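Local atomic coordinates of Lmo2445 protein (PDB entry 5HZL), a protein that is of unknown function but is a secreted, calcium-binding, internalin-like leucine-rich repeat protein of Listeria monocytogenes. Residues D12-V26 with L64-F77. Sequence-based numbering, arbitrary orientation.
Sequences DTVPLPAPIIEAFPV and LTGEDLSVLNNEVF
Phe24 reaches across to Val71, Glu75 and Phe77. Its CG stands beside the backbone N and anti to the carbonyl carbon (chi1 -47°), which brings the ring edge to Val71 O and Leu72 O of the 3-10 segment 71-74. Val71 CG1 lies at the ring edge, in plane, and also packs 3.5 Å from Phe24 CB. On one face sits CB of the preceding Ala23. Phe24 CZ touches Glu75 CG at 3.4 Å and Phe77 CZ at 3.5 Å. The two phenylalanine rings approach from opposite directions with planes 24° apart, but they are slid so far that they barely overlap.

Glu75 is buried. Its first torsion sets CG beside the Phe24 ring, and the bend at chi2 (-60°) then turns the carboxylate to Val14 and Leu16. There Glu75 OE2 lies 2.7 Å from Val14 O. Leu16 comes from the opposite direction, its CD1 near Glu75 OE1 and its CD2 near Glu75 OE2.

Two hydrogen bonds hold Asn74. Asn74 O accepts from Val14 N at 3.0 Å. Asn74 ND2 gives a bond to Ala23 O at 2.8 Å, with the acceptor close to the amide plane, and so grips the C-terminal end of helix 20-23. Farther along, Val26 CG2 packs on Val71 CG2 at 3.7 Å, while Val26 CG1 faces Asp68. Asp68 and Thr65 form the capping box of helix 66-70.

Residues 12-26 belong to the internalin-type N-terminal region, which probably caps the repeat sheet as in other internalins. They lie against helix 66-70 and the 3-10 segment 71-74, which follow the first strand (56-58) of the parallel sheet. Leu51 of helix 48-51 touches Leu16, Glu75 and Phe77. Ile46 of strand 45-46 touches Phe24, and Ala28 and Ile29 of helix 27-36 touch Leu64.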
ATOM      1  N   ASP A  12      28.968  -3.331  -3.563  1.00 99.01           N
ATOM      2  CA  ASP A  12      28.868  -4.735  -3.045  1.00 96.93           C
ATOM      3  C   ASP A  12      28.869  -4.711  -1.483  1.00 88.14           C
ATOM      4  O   ASP A  12      28.015  -4.021  -0.913  1.00 81.60           O
ATOM      5  CB  ASP A  12      29.971  -5.611  -3.686  1.00102.41           C
ATOM      6  CG  ASP A  12      29.774  -7.109  -3.445  1.00103.80           C
ATOM      7  OD1 ASP A  12      28.707  -7.528  -2.946  1.00101.69           O
ATOM      8  OD2 ASP A  12      30.696  -7.877  -3.784  1.00107.32           O
ATOM      9  N   THR A  13      29.790  -5.413  -0.798  1.00 84.28           N
ATOM     10  CA  THR A  13      29.810  -5.435   0.690  1.00 77.99           C
ATOM     11  C   THR A  13      31.033  -4.700   1.277  1.00 74.40           C
ATOM     12  O   THR A  13      31.849  -4.158   0.542  1.00 78.91           O
ATOM     13  CB  THR A  13      29.769  -6.889   1.265  1.00 77.27           C
ATOM     14  OG1 THR A  13      31.023  -7.547   1.082  1.00 79.66           O
ATOM     15  CG2 THR A  13      28.656  -7.714   0.631  1.00 79.22           C
ATOM     16  N   VAL A  14      31.112  -4.674   2.607  1.00 67.71           N
ATOM     17  CA  VAL A  14      32.204  -4.063   3.370  1.00 65.08           C
ATOM     18  C   VAL A  14      32.925  -5.253   3.993  1.00 63.69           C
ATOM     19  O   VAL A  14      32.311  -5.996   4.745  1.00 62.09           O
ATOM     20  CB  VAL A  14      31.690  -3.063   4.443  1.00 60.88           C
ATOM     21  CG1 VAL A  14      32.754  -2.727   5.485  1.00 60.07           C
ATOM     22  CG2 VAL A  14      31.172  -1.801   3.776  1.00 60.89           C
ATOM     23  N   PRO A  15      34.232  -5.427   3.712  1.00 65.35           N
ATOM     24  CA  PRO A  15      34.913  -6.613   4.251  1.00 64.84           C
ATOM     25  C   PRO A  15      34.993  -6.689   5.771  1.00 60.73           C
ATOM     26  O   PRO A  15      35.281  -5.688   6.416  1.00 59.39           O
ATOM     27  CB  PRO A  15      36.319  -6.532   3.633  1.00 69.66           C
ATOM     28  CG  PRO A  15      36.259  -5.471   2.579  1.00 71.81           C
ATOM     29  CD  PRO A  15      35.180  -4.533   3.020  1.00 68.29           C
ATOM     30  N   LEU A  16      34.724  -7.880   6.311  1.00 60.65           N
ATOM     31  CA  LEU A  16      34.760  -8.167   7.752  1.00 58.83           C
ATOM     32  C   LEU A  16      35.976  -9.070   8.099  1.00 61.69           C
ATOM     33  O   LEU A  16      36.413  -9.851   7.253  1.00 66.25           O
ATOM     34  CB  LEU A  16      33.463  -8.858   8.180  1.00 57.60           C
ATOM     35  CG  LEU A  16      32.139  -8.104   7.974  1.00 55.87           C
ATOM     36  CD1 LEU A  16      30.967  -8.979   8.398  1.00 55.01           C
ATOM     37  CD2 LEU A  16      32.111  -6.779   8.725  1.00 53.20           C
ATOM     38  N   PRO A  17      36.496  -9.024   9.328  1.00 59.83           N
ATOM     39  CA  PRO A  17      35.980  -8.184  10.421  1.00 56.79           C
ATOM     40  C   PRO A  17      36.178  -6.686  10.235  1.00 55.25           C
ATOM     41  O   PRO A  17      37.095  -6.241   9.530  1.00 57.90           O
ATOM     42  CB  PRO A  17      36.766  -8.673  11.649  1.00 57.24           C
ATOM     43  CG  PRO A  17      37.340  -9.988  11.255  1.00 60.16           C
ATOM     44  CD  PRO A  17      37.580  -9.900   9.787  1.00 61.76           C
ATOM     45  N   ALA A  18      35.290  -5.925  10.856  1.00 52.45           N
ATOM     46  CA  ALA A  18      35.342  -4.465  10.795  1.00 51.58           C
ATOM     47  C   ALA A  18      34.474  -3.858  11.882  1.00 47.01           C
ATOM     48  O   ALA A  18      33.586  -4.540  12.399  1.00 45.60           O
ATOM     49  CB  ALA A  18      34.870  -3.980   9.433  1.00 52.55           C
ATOM     50  N   PRO A  19      34.728  -2.581  12.240  1.00 46.01           N
ATOM     51  CA  PRO A  19      33.863  -1.944  13.252  1.00 43.95           C
ATOM     52  C   PRO A  19      32.435  -1.779  12.725  1.00 42.22           C
ATOM     53  O   PRO A  19      32.221  -1.635  11.508  1.00 43.02           O
ATOM     54  CB  PRO A  19      34.507  -0.562  13.495  1.00 44.06           C
ATOM     55  CG  PRO A  19      35.846  -0.614  12.860  1.00 46.52           C
ATOM     56  CD  PRO A  19      35.797  -1.674  11.786  1.00 47.85           C
ATOM     57  N   ILE A  20      31.470  -1.787  13.635  1.00 40.89           N
ATOM     58  CA  ILE A  20      30.068  -1.645  13.245  1.00 38.39           C
ATOM     59  C   ILE A  20      29.836  -0.343  12.478  1.00 38.45           C
ATOM     60  O   ILE A  20      29.159  -0.368  11.449  1.00 40.24           O
ATOM     61  CB  ILE A  20      29.136  -1.749  14.458  1.00 37.27           C
ATOM     62  CG1 ILE A  20      29.333  -3.107  15.146  1.00 38.00           C
ATOM     63  CG2 ILE A  20      27.689  -1.610  14.015  1.00 37.12           C
ATOM     64  CD1 ILE A  20      28.633  -3.255  16.476  1.00 38.29           C
ATOM     65  N   ILE A  21      30.425   0.765  12.945  1.00 37.86           N
ATOM     66  CA  ILE A  21      30.268   2.083  12.292  1.00 38.70           C
ATOM     67  C   ILE A  21      30.852   2.123  10.866  1.00 41.78           C
ATOM     68  O   ILE A  21      30.444   2.956  10.039  1.00 41.18           O
ATOM     69  CB  ILE A  21      30.837   3.251  13.163  1.00 39.10           C
ATOM     70  CG1 ILE A  21      30.275   4.623  12.750  1.00 39.67           C
ATOM     71  CG2 ILE A  21      32.358   3.259  13.169  1.00 40.20           C
ATOM     72  CD1 ILE A  21      28.763   4.709  12.778  1.00 38.57           C
ATOM     73  N   GLU A  22      31.820   1.249  10.576  1.00 45.59           N
ATOM     74  CA  GLU A  22      32.374   1.199   9.214  1.00 49.39           C
ATOM     75  C   GLU A  22      31.456   0.364   8.333  1.00 47.67           C
ATOM     76  O   GLU A  22      31.260   0.675   7.168  1.00 48.25           O
ATOM     77  CB  GLU A  22      33.799   0.669   9.161  1.00 54.06           C
ATOM     78  CG  GLU A  22      34.835   1.590   9.803  1.00 57.57           C
ATOM     79  CD  GLU A  22      36.276   1.177   9.489  1.00 62.08           C
ATOM     80  OE1 GLU A  22      36.488   0.123   8.821  1.00 62.65           O
ATOM     81  OE2 GLU A  22      37.196   1.921   9.905  1.00 64.21           O
ATOM     82  N   ALA A  23      30.888  -0.691   8.904  1.00 45.69           N
ATOM     83  CA  ALA A  23      29.976  -1.554   8.152  1.00 45.88           C
ATOM     84  C   ALA A  23      28.647  -0.849   7.852  1.00 43.91           C
ATOM     85  O   ALA A  23      28.124  -0.934   6.738  1.00 44.40           O
ATOM     86  CB  ALA A  23      29.718  -2.855   8.914  1.00 44.78           C
ATOM     87  N   PHE A  24      28.115  -0.152   8.852  1.00 40.96           N
ATOM     88  CA  PHE A  24      26.835   0.530   8.709  1.00 38.91           C
ATOM     89  C   PHE A  24      26.987   1.962   9.219  1.00 37.52           C
ATOM     90  O   PHE A  24      26.747   2.215  10.382  1.00 36.78           O
ATOM     91  CB  PHE A  24      25.774  -0.237   9.503  1.00 37.23           C
ATOM     92  CG  PHE A  24      25.792  -1.731   9.264  1.00 37.35           C
ATOM     93  CD1 PHE A  24      25.271  -2.277   8.099  1.00 38.39           C
ATOM     94  CD2 PHE A  24      26.321  -2.594  10.220  1.00 37.19           C
ATOM     95  CE1 PHE A  24      25.285  -3.647   7.882  1.00 39.17           C
ATOM     96  CE2 PHE A  24      26.329  -3.973  10.016  1.00 38.40           C
ATOM     97  CZ  PHE A  24      25.807  -4.499   8.843  1.00 39.24           C
ATOM     98  N   PRO A  25      27.400   2.902   8.344  1.00 38.29           N
ATOM     99  CA  PRO A  25      27.634   4.285   8.759  1.00 38.72           C
ATOM    100  C   PRO A  25      26.425   5.231   8.903  1.00 38.51           C
ATOM    101  O   PRO A  25      26.400   6.311   8.319  1.00 41.94           O
ATOM    102  CB  PRO A  25      28.668   4.785   7.728  1.00 41.15           C
ATOM    103  CG  PRO A  25      28.429   3.974   6.531  1.00 41.96           C
ATOM    104  CD  PRO A  25      27.898   2.653   6.979  1.00 40.21           C
ATOM    105  N   VAL A  26      25.453   4.819   9.704  1.00 35.98           N
ATOM    106  CA  VAL A  26      24.268   5.595  10.014  1.00 35.84           C
ATOM    107  C   VAL A  26      24.144   5.372  11.514  1.00 35.03           C
ATOM    108  O   VAL A  26      23.906   4.231  11.943  1.00 33.97           O
ATOM    109  CB  VAL A  26      23.016   5.085   9.278  1.00 36.11           C
ATOM    110  CG1 VAL A  26      21.769   5.808   9.766  1.00 36.83           C
ATOM    111  CG2 VAL A  26      23.168   5.242   7.774  1.00 37.53           C
ATOM    112  N   LEU A  64      14.370   6.623  10.473  1.00 38.41           N
ATOM    113  CA  LEU A  64      15.109   6.191   9.291  1.00 38.26           C
ATOM    114  C   LEU A  64      14.391   6.426   7.948  1.00 38.74           C
ATOM    115  O   LEU A  64      13.185   6.248   7.834  1.00 38.48           O
ATOM    116  CB  LEU A  64      15.433   4.696   9.402  1.00 37.25           C
ATOM    117  CG  LEU A  64      16.207   4.196  10.620  1.00 35.78           C
ATOM    118  CD1 LEU A  64      16.297   2.682  10.615  1.00 34.99           C
ATOM    119  CD2 LEU A  64      17.592   4.788  10.657  1.00 36.19           C
ATOM    120  N   THR A  65      15.176   6.813   6.945  1.00 38.79           N
ATOM    121  CA  THR A  65      14.715   7.033   5.590  1.00 39.54           C
ATOM    122  C   THR A  65      15.151   5.817   4.787  1.00 39.98           C
ATOM    123  O   THR A  65      15.851   4.972   5.312  1.00 38.48           O
ATOM    124  CB  THR A  65      15.386   8.273   4.975  1.00 40.41           C
ATOM    125  OG1 THR A  65      16.808   8.095   4.958  1.00 40.34           O
ATOM    126  CG2 THR A  65      15.058   9.506   5.770  1.00 40.04           C
ATOM    127  N   GLY A  66      14.738   5.733   3.522  1.00 43.65           N
ATOM    128  CA  GLY A  66      15.138   4.638   2.618  1.00 45.15           C
ATOM    129  C   GLY A  66      16.658   4.609   2.465  1.00 47.70           C
ATOM    130  O   GLY A  66      17.261   3.542   2.538  1.00 47.58           O
ATOM    131  N   GLU A  67      17.259   5.784   2.239  1.00 51.54           N
ATOM    132  CA  GLU A  67      18.723   5.948   2.145  1.00 54.65           C
ATOM    133  C   GLU A  67      19.441   5.344   3.339  1.00 51.69           C
ATOM    134  O   GLU A  67      20.420   4.629   3.181  1.00 51.26           O
ATOM    135  CB  GLU A  67      19.094   7.437   2.122  1.00 60.89           C
ATOM    136  CG  GLU A  67      19.107   8.145   0.778  1.00 67.22           C
ATOM    137  CD  GLU A  67      20.380   7.858  -0.017  1.00 72.77           C
ATOM    138  OE1 GLU A  67      20.789   8.724  -0.826  1.00 79.60           O
ATOM    139  OE2 GLU A  67      21.005   6.796   0.187  1.00 73.75           O
ATOM    140  N   ASP A  68      18.968   5.671   4.537  1.00 50.12           N
ATOM    141  CA  ASP A  68      19.561   5.143   5.765  1.00 49.43           C
ATOM    142  C   ASP A  68      19.556   3.628   5.707  1.00 46.43           C
ATOM    143  O   ASP A  68      20.584   3.007   5.866  1.00 45.39           O
ATOM    144  CB  ASP A  68      18.797   5.615   7.019  1.00 51.68           C
ATOM    145  CG  ASP A  68      18.918   7.124   7.280  1.00 54.17           C
ATOM    146  OD1 ASP A  68      19.957   7.713   6.916  1.00 56.73           O
ATOM    147  OD2 ASP A  68      17.980   7.709   7.890  1.00 54.78           O
ATOM    148  N   LEU A  69      18.389   3.049   5.442  1.00 44.97           N
ATOM    149  CA  LEU A  69      18.248   1.590   5.367  1.00 44.46           C
ATOM    150  C   LEU A  69      19.075   0.889   4.299  1.00 43.92           C
ATOM    151  O   LEU A  69      19.419  -0.272   4.468  1.00 44.05           O
ATOM    152  CB  LEU A  69      16.779   1.188   5.167  1.00 43.71           C
ATOM    153  CG  LEU A  69      15.817   1.408   6.326  1.00 43.25           C
ATOM    154  CD1 LEU A  69      14.392   1.133   5.880  1.00 44.07           C
ATOM    155  CD2 LEU A  69      16.182   0.538   7.518  1.00 43.07           C
ATOM    156  N   SER A  70      19.386   1.575   3.211  1.00 44.88           N
ATOM    157  CA  SER A  70      20.156   0.958   2.126  1.00 46.83           C
ATOM    158  C   SER A  70      21.533   0.482   2.595  1.00 46.27           C
ATOM    159  O   SER A  70      22.135  -0.414   2.006  1.00 45.69           O
ATOM    160  CB  SER A  70      20.252   1.887   0.913  1.00 48.49           C
ATOM    161  OG  SER A  70      20.889   3.094   1.241  1.00 49.66           O
ATOM    162  N   VAL A  71      22.002   1.096   3.673  1.00 45.98           N
ATOM    163  CA  VAL A  71      23.268   0.726   4.311  1.00 46.49           C
ATOM    164  C   VAL A  71      23.323  -0.758   4.738  1.00 45.22           C
ATOM    165  O   VAL A  71      24.414  -1.340   4.778  1.00 43.96           O
ATOM    166  CB  VAL A  71      23.554   1.698   5.482  1.00 47.04           C
ATOM    167  CG1 VAL A  71      24.405   1.091   6.564  1.00 48.03           C
ATOM    168  CG2 VAL A  71      24.165   2.992   4.949  1.00 48.28           C
ATOM    169  N   LEU A  72      22.161  -1.356   5.033  1.00 44.03           N
ATOM    170  CA  LEU A  72      22.064  -2.779   5.413  1.00 43.99           C
ATOM    171  C   LEU A  72      22.657  -3.702   4.333  1.00 46.42           C
ATOM    172  O   LEU A  72      23.197  -4.778   4.653  1.00 47.88           O
ATOM    173  CB  LEU A  72      20.620  -3.175   5.726  1.00 42.66           C
ATOM    174  CG  LEU A  72      19.992  -2.528   6.969  1.00 42.25           C
ATOM    175  CD1 LEU A  72      18.506  -2.845   7.071  1.00 42.30           C
ATOM    176  CD2 LEU A  72      20.708  -2.947   8.249  1.00 41.76           C
ATOM    177  N   ASN A  73      22.566  -3.278   3.069  1.00 46.33           N
ATOM    178  CA  ASN A  73      23.156  -4.027   1.955  1.00 47.70           C
ATOM    179  C   ASN A  73      24.692  -4.109   1.969  1.00 48.19           C
ATOM    180  O   ASN A  73      25.280  -4.794   1.128  1.00 51.33           O
ATOM    181  CB  ASN A  73      22.642  -3.501   0.620  1.00 49.72           C
ATOM    182  CG  ASN A  73      21.195  -3.863   0.386  1.00 49.59           C
ATOM    183  OD1 ASN A  73      20.781  -4.978   0.691  1.00 51.28           O
ATOM    184  ND2 ASN A  73      20.425  -2.947  -0.188  1.00 49.62           N
ATOM    185  N   ASN A  74      25.335  -3.417   2.911  1.00 46.19           N
ATOM    186  CA  ASN A  74      26.789  -3.502   3.059  1.00 46.84           C
ATOM    187  C   ASN A  74      27.199  -4.844   3.617  1.00 45.85           C
ATOM    188  O   ASN A  74      28.370  -5.136   3.645  1.00 46.97           O
ATOM    189  CB  ASN A  74      27.358  -2.408   3.967  1.00 46.44           C
ATOM    190  CG  ASN A  74      27.294  -1.025   3.341  1.00 47.89           C
ATOM    191  OD1 ASN A  74      26.865  -0.855   2.197  1.00 50.22           O
ATOM    192  ND2 ASN A  74      27.729  -0.022   4.096  1.00 47.25           N
ATOM    193  N   GLU A  75      26.247  -5.641   4.088  1.00 44.49           N
ATOM    194  CA  GLU A  75      26.550  -6.963   4.615  1.00 45.47           C
ATOM    195  C   GLU A  75      25.409  -7.927   4.308  1.00 45.75           C
ATOM    196  O   GLU A  75      24.426  -7.566   3.666  1.00 47.30           O
ATOM    197  CB  GLU A  75      26.790  -6.905   6.133  1.00 44.28           C
ATOM    198  CG  GLU A  75      27.880  -5.947   6.603  1.00 44.04           C
ATOM    199  CD  GLU A  75      29.264  -6.251   6.046  1.00 46.31           C
ATOM    200  OE1 GLU A  75      29.520  -7.362   5.510  1.00 47.34           O
ATOM    201  OE2 GLU A  75      30.109  -5.349   6.160  1.00 46.78           O
ATOM    202  N   VAL A  76      25.566  -9.158   4.767  1.00 46.11           N
ATOM    203  CA  VAL A  76      24.581 -10.206   4.587  1.00 46.01           C
ATOM    204  C   VAL A  76      24.248 -10.797   5.959  1.00 45.56           C
ATOM    205  O   VAL A  76      25.129 -11.352   6.621  1.00 46.14           O
ATOM    206  CB  VAL A  76      25.135 -11.330   3.674  1.00 47.49           C
ATOM    207  CG1 VAL A  76      24.149 -12.492   3.582  1.00 47.65           C
ATOM    208  CG2 VAL A  76      25.472 -10.785   2.293  1.00 48.20           C
ATOM    209  N   PHE A  77      22.986 -10.666   6.378  1.00 44.81           N
ATOM    210  CA  PHE A  77      22.511 -11.216   7.644  1.00 44.21           C
ATOM    211  C   PHE A  77      21.900 -12.538   7.210  1.00 46.49           C
ATOM    212  O   PHE A  77      20.694 -12.648   7.077  1.00 46.92           O
ATOM    213  CB  PHE A  77      21.467 -10.300   8.262  1.00 42.43           C
ATOM    214  CG  PHE A  77      21.962  -8.915   8.570  1.00 41.84           C
ATOM    215  CD1 PHE A  77      22.005  -7.939   7.576  1.00 42.12           C
ATOM    216  CD2 PHE A  77      22.345  -8.565   9.871  1.00 42.04           C
ATOM    217  CE1 PHE A  77      22.450  -6.650   7.868  1.00 41.90           C
ATOM    218  CE2 PHE A  77      22.788  -7.280  10.167  1.00 41.13           C
ATOM    219  CZ  PHE A  77      22.842  -6.321   9.166  1.00 41.15           C
TER